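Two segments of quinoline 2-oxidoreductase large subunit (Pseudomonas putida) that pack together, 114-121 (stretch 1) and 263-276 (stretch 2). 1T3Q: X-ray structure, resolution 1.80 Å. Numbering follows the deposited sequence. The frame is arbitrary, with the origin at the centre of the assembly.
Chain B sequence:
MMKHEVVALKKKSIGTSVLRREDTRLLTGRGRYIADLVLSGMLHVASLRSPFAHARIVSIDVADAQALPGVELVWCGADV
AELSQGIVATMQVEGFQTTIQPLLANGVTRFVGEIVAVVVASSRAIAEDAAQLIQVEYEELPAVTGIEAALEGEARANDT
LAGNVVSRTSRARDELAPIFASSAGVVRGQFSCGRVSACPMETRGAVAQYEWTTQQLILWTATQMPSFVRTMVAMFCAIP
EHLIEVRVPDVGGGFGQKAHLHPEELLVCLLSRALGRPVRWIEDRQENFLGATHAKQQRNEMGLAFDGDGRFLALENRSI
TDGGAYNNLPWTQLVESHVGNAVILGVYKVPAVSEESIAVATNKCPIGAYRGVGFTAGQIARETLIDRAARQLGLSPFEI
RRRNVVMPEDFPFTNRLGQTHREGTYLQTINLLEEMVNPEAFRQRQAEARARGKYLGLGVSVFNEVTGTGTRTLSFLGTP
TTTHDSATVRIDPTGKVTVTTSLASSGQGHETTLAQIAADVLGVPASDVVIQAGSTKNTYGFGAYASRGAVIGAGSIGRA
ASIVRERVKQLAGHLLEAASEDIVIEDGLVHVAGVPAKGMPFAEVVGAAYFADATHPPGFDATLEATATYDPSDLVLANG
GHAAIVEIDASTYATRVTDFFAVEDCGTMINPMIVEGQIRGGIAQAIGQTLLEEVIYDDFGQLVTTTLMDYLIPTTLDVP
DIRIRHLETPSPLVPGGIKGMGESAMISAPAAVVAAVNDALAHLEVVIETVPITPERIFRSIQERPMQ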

# COMPACT_ATOMS: atom_id res chain seq x y z
N GLU B 114 21.90 -4.67 25.18
CA GLU B 114 21.07 -3.47 25.21
C GLU B 114 21.62 -2.51 24.16
O GLU B 114 22.82 -2.41 23.98
N ILE B 115 20.74 -1.80 23.47
CA ILE B 115 21.17 -0.86 22.44
C ILE B 115 21.78 0.39 23.06
O ILE B 115 21.21 0.97 23.99
N VAL B 116 22.93 0.82 22.56
CA VAL B 116 23.59 2.01 23.07
C VAL B 116 23.66 3.09 21.99
O VAL B 116 23.88 4.26 22.27
N ALA B 117 23.46 2.67 20.74
CA ALA B 117 23.48 3.59 19.62
C ALA B 117 22.84 2.96 18.39
O ALA B 117 22.90 1.74 18.21
N VAL B 118 22.21 3.78 17.56
CA VAL B 118 21.59 3.30 16.34
C VAL B 118 22.09 4.12 15.15
O VAL B 118 22.35 5.33 15.27
N VAL B 119 22.22 3.46 14.02
CA VAL B 119 22.67 4.11 12.80
C VAL B 119 21.66 3.86 11.69
O VAL B 119 21.20 2.73 11.51
N VAL B 120 21.31 4.91 10.97
CA VAL B 120 20.40 4.78 9.84
C VAL B 120 21.23 5.09 8.60
O VAL B 120 21.89 6.13 8.53
N ALA B 121 21.22 4.18 7.63
CA ALA B 121 22.00 4.38 6.42
C ALA B 121 21.28 3.85 5.18
O ALA B 121 20.20 3.27 5.27
N PRO B 263 11.58 -1.88 21.88
CA PRO B 263 12.15 -0.54 21.78
C PRO B 263 12.29 -0.14 20.31
O PRO B 263 12.00 0.99 19.93
N GLU B 264 12.71 -1.09 19.48
CA GLU B 264 12.89 -0.82 18.06
C GLU B 264 11.64 -0.34 17.33
O GLU B 264 11.73 0.43 16.38
N GLU B 265 10.46 -0.79 17.77
CA GLU B 265 9.22 -0.36 17.12
C GLU B 265 9.05 1.14 17.33
O GLU B 265 8.63 1.87 16.43
N LEU B 266 9.38 1.61 18.53
CA LEU B 266 9.26 3.02 18.81
C LEU B 266 10.36 3.76 18.07
O LEU B 266 10.12 4.80 17.46
N LEU B 267 11.57 3.19 18.09
CA LEU B 267 12.70 3.82 17.43
C LEU B 267 12.49 4.08 15.95
O LEU B 267 12.79 5.18 15.48
N VAL B 268 11.98 3.11 15.20
CA VAL B 268 11.79 3.37 13.78
C VAL B 268 10.81 4.50 13.54
O VAL B 268 10.97 5.27 12.59
N CYS B 269 9.81 4.64 14.40
CA CYS B 269 8.84 5.72 14.24
C CYS B 269 9.53 7.05 14.49
O CYS B 269 9.33 8.01 13.74
N LEU B 270 10.33 7.10 15.54
CA LEU B 270 11.06 8.32 15.88
C LEU B 270 12.05 8.67 14.78
O LEU B 270 12.18 9.83 14.39
N LEU B 271 12.74 7.66 14.27
CA LEU B 271 13.72 7.86 13.21
C LEU B 271 13.09 8.32 11.90
O LEU B 271 13.61 9.22 11.24
N SER B 272 11.98 7.70 11.52
CA SER B 272 11.32 8.08 10.28
C SER B 272 10.80 9.51 10.39
O SER B 272 10.86 10.27 9.43
N ARG B 273 10.27 9.88 11.56
CA ARG B 273 9.76 11.23 11.72
C ARG B 273 10.93 12.21 11.60
O ARG B 273 10.82 13.25 10.96
N ALA B 274 12.06 11.87 12.22
CA ALA B 274 13.23 12.73 12.19
C ALA B 274 13.85 12.90 10.80
O ALA B 274 14.29 13.98 10.44
N LEU B 275 13.87 11.82 10.02
CA LEU B 275 14.48 11.87 8.69
C LEU B 275 13.55 12.18 7.53
O LEU B 275 14.01 12.53 6.44
N GLY B 276 12.25 12.04 7.74
CA GLY B 276 11.32 12.31 6.66
C GLY B 276 11.36 11.24 5.59
O GLY B 276 11.02 11.49 4.43

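Which side chains point into the space between the strand and the helix? From the strand, 115-121, they are Ile115, Val118 and Val120, whose CA-to-CB bonds all point toward the helix, while Val119 and Ala121 point away. From the helix, 263-275, Leu267, Leu271 and Leu275 answer them. These leucines are spaced four residues apart, so successive turns bring them to the same side of the helix. Pro263 also points toward the strand, but its closest approach, Pro263 CB to Ile115 CD1, is 5.0 Å. With the two axes 10.8 Å apart at closest approach, the backbones stay separate and side chains fill the gap; no hydrogen bond crosses it.

What conformations do the leucines adopt, and what do they reach? All three have chi1 in m and chi2 in t, the commonest leucine rotamer in helices. In Leu267 and Leu275 CD1 is the methyl nearer the strand, while both methyls of Leu271, CD1 and CD2, lie 3.8 Å from Val120 CG2. Leu267 CD1 lies 4.3 Å from Ile115 CD1 and also 4.3 Å from Val118 CG1, so one methyl meets two strand residues. These are loose apolar contacts, longer than those of Leu271.

How does Val120 serve two leucines at once? Its chi1 is t, at 174°, unlike Val118, which is m at -69°. In this rotamer its two methyls are spread along the helix: Val120 CG2 packs on Leu271 and also lies 4.2 Å from Leu275 CD1, while CG1 makes the closer approach to Leu275, with Val120 CG1 to Leu275 CD1 at 3.5 Å, the shortest contact between the stretches. Val120 accordingly has the largest area covered by the other stretch, 62 Å². Beyond Leu275 the helix ends, and Gly276 takes a positive phi of 72°, a conformation that glycine accommodates easily.

Where does a polar group enter this apolar contact? Glu264 points sideways from the helix, yet its end comes nearer the strand. With chi1 at m and chi2 at 93°, between the usual wells, the chain bends and brings Glu264 OE2 to 3.7 Å from Ile115 CD1. This is a touch between a carboxylate oxygen and a methyl, not a polar pairing. Ile115, with chi1 m and chi2 t, is extended so that CD1 reaches both Glu264 and Leu267. The other acidic side chains take no part across the gap: Glu114 is hydrogen-bonded elsewhere in the structure, and Glu265 lies out of reach of the strand.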

# COMPACT_ATOMS: atom_id res chain seq x y z
CB GLU B 114 21.10 -2.81 26.59
CG GLU B 114 20.07 -1.71 26.76
CD GLU B 114 19.96 -1.23 28.21
OE1 GLU B 114 18.87 -0.75 28.59
OE2 GLU B 114 20.95 -1.35 28.96
CB ILE B 115 19.98 -0.46 21.54
CG1 ILE B 115 19.26 -1.72 21.04
CG2 ILE B 115 20.48 0.36 20.37
CD1 ILE B 115 17.96 -1.42 20.32
CB VAL B 116 25.02 1.71 23.58
CG1 VAL B 116 24.95 0.63 24.66
CG2 VAL B 116 25.91 1.28 22.44
CB ALA B 117 24.92 4.00 19.29
CB VAL B 118 20.04 3.37 16.38
CG1 VAL B 118 19.51 2.35 17.37
CG2 VAL B 118 19.58 4.78 16.76
CB VAL B 119 24.04 3.55 12.34
CG1 VAL B 119 24.44 4.19 11.01
CG2 VAL B 119 25.11 3.79 13.41
CB VAL B 120 19.22 5.76 9.95
CG1 VAL B 120 18.37 5.68 8.68
CG2 VAL B 120 18.36 5.41 11.16
CB ALA B 121 23.37 3.71 6.57
CB PRO B 263 13.51 -0.70 22.47
CG PRO B 263 13.20 -1.67 23.56
CD PRO B 263 12.31 -2.70 22.86
CB GLU B 264 13.48 -2.04 17.34
CG GLU B 264 14.90 -2.38 17.78
CD GLU B 264 14.96 -3.39 18.91
OE1 GLU B 264 14.08 -3.37 19.79
OE2 GLU B 264 15.91 -4.20 18.92
CB GLU B 265 8.01 -1.11 17.69
CG GLU B 265 7.99 -2.58 17.32
CD GLU B 265 6.84 -3.35 17.96
OE1 GLU B 265 6.03 -3.94 17.21
OE2 GLU B 265 6.76 -3.38 19.21
CB LEU B 266 9.38 3.29 20.32
CG LEU B 266 8.32 2.63 21.20
CD1 LEU B 266 8.53 3.04 22.65
CD2 LEU B 266 6.94 3.05 20.73
CB LEU B 267 13.97 3.00 17.66
CG LEU B 267 14.54 3.06 19.08
CD1 LEU B 267 15.62 2.02 19.25
CD2 LEU B 267 15.09 4.47 19.37
CB VAL B 268 11.35 2.10 13.00
CG1 VAL B 268 12.49 1.09 12.98
CG2 VAL B 268 10.10 1.49 13.64
CB CYS B 269 7.68 5.55 15.23
SG CYS B 269 6.65 4.10 14.92
CB LEU B 270 11.80 8.14 17.21
CG LEU B 270 10.93 8.00 18.46
CD1 LEU B 270 11.80 7.73 19.67
CD2 LEU B 270 10.11 9.27 18.67
CB LEU B 271 14.52 6.57 13.00
CG LEU B 271 15.47 6.20 14.13
CD1 LEU B 271 15.93 4.75 13.99
CD2 LEU B 271 16.67 7.15 14.12
CB SER B 272 10.17 7.14 9.95
OG SER B 272 9.52 7.57 8.77
CB ARG B 273 9.08 11.40 13.07
CG ARG B 273 8.46 12.79 13.27
CD ARG B 273 7.69 12.90 14.59
NE ARG B 273 8.56 12.67 15.74
CZ ARG B 273 8.17 12.76 17.00
NH1 ARG B 273 9.04 12.53 17.98
NH2 ARG B 273 6.91 13.08 17.29
CB ALA B 274 14.29 12.20 13.17
CB LEU B 275 15.20 10.54 8.42
CG LEU B 275 16.34 10.16 9.37
CD1 LEU B 275 16.76 8.71 9.12
CD2 LEU B 275 17.52 11.10 9.17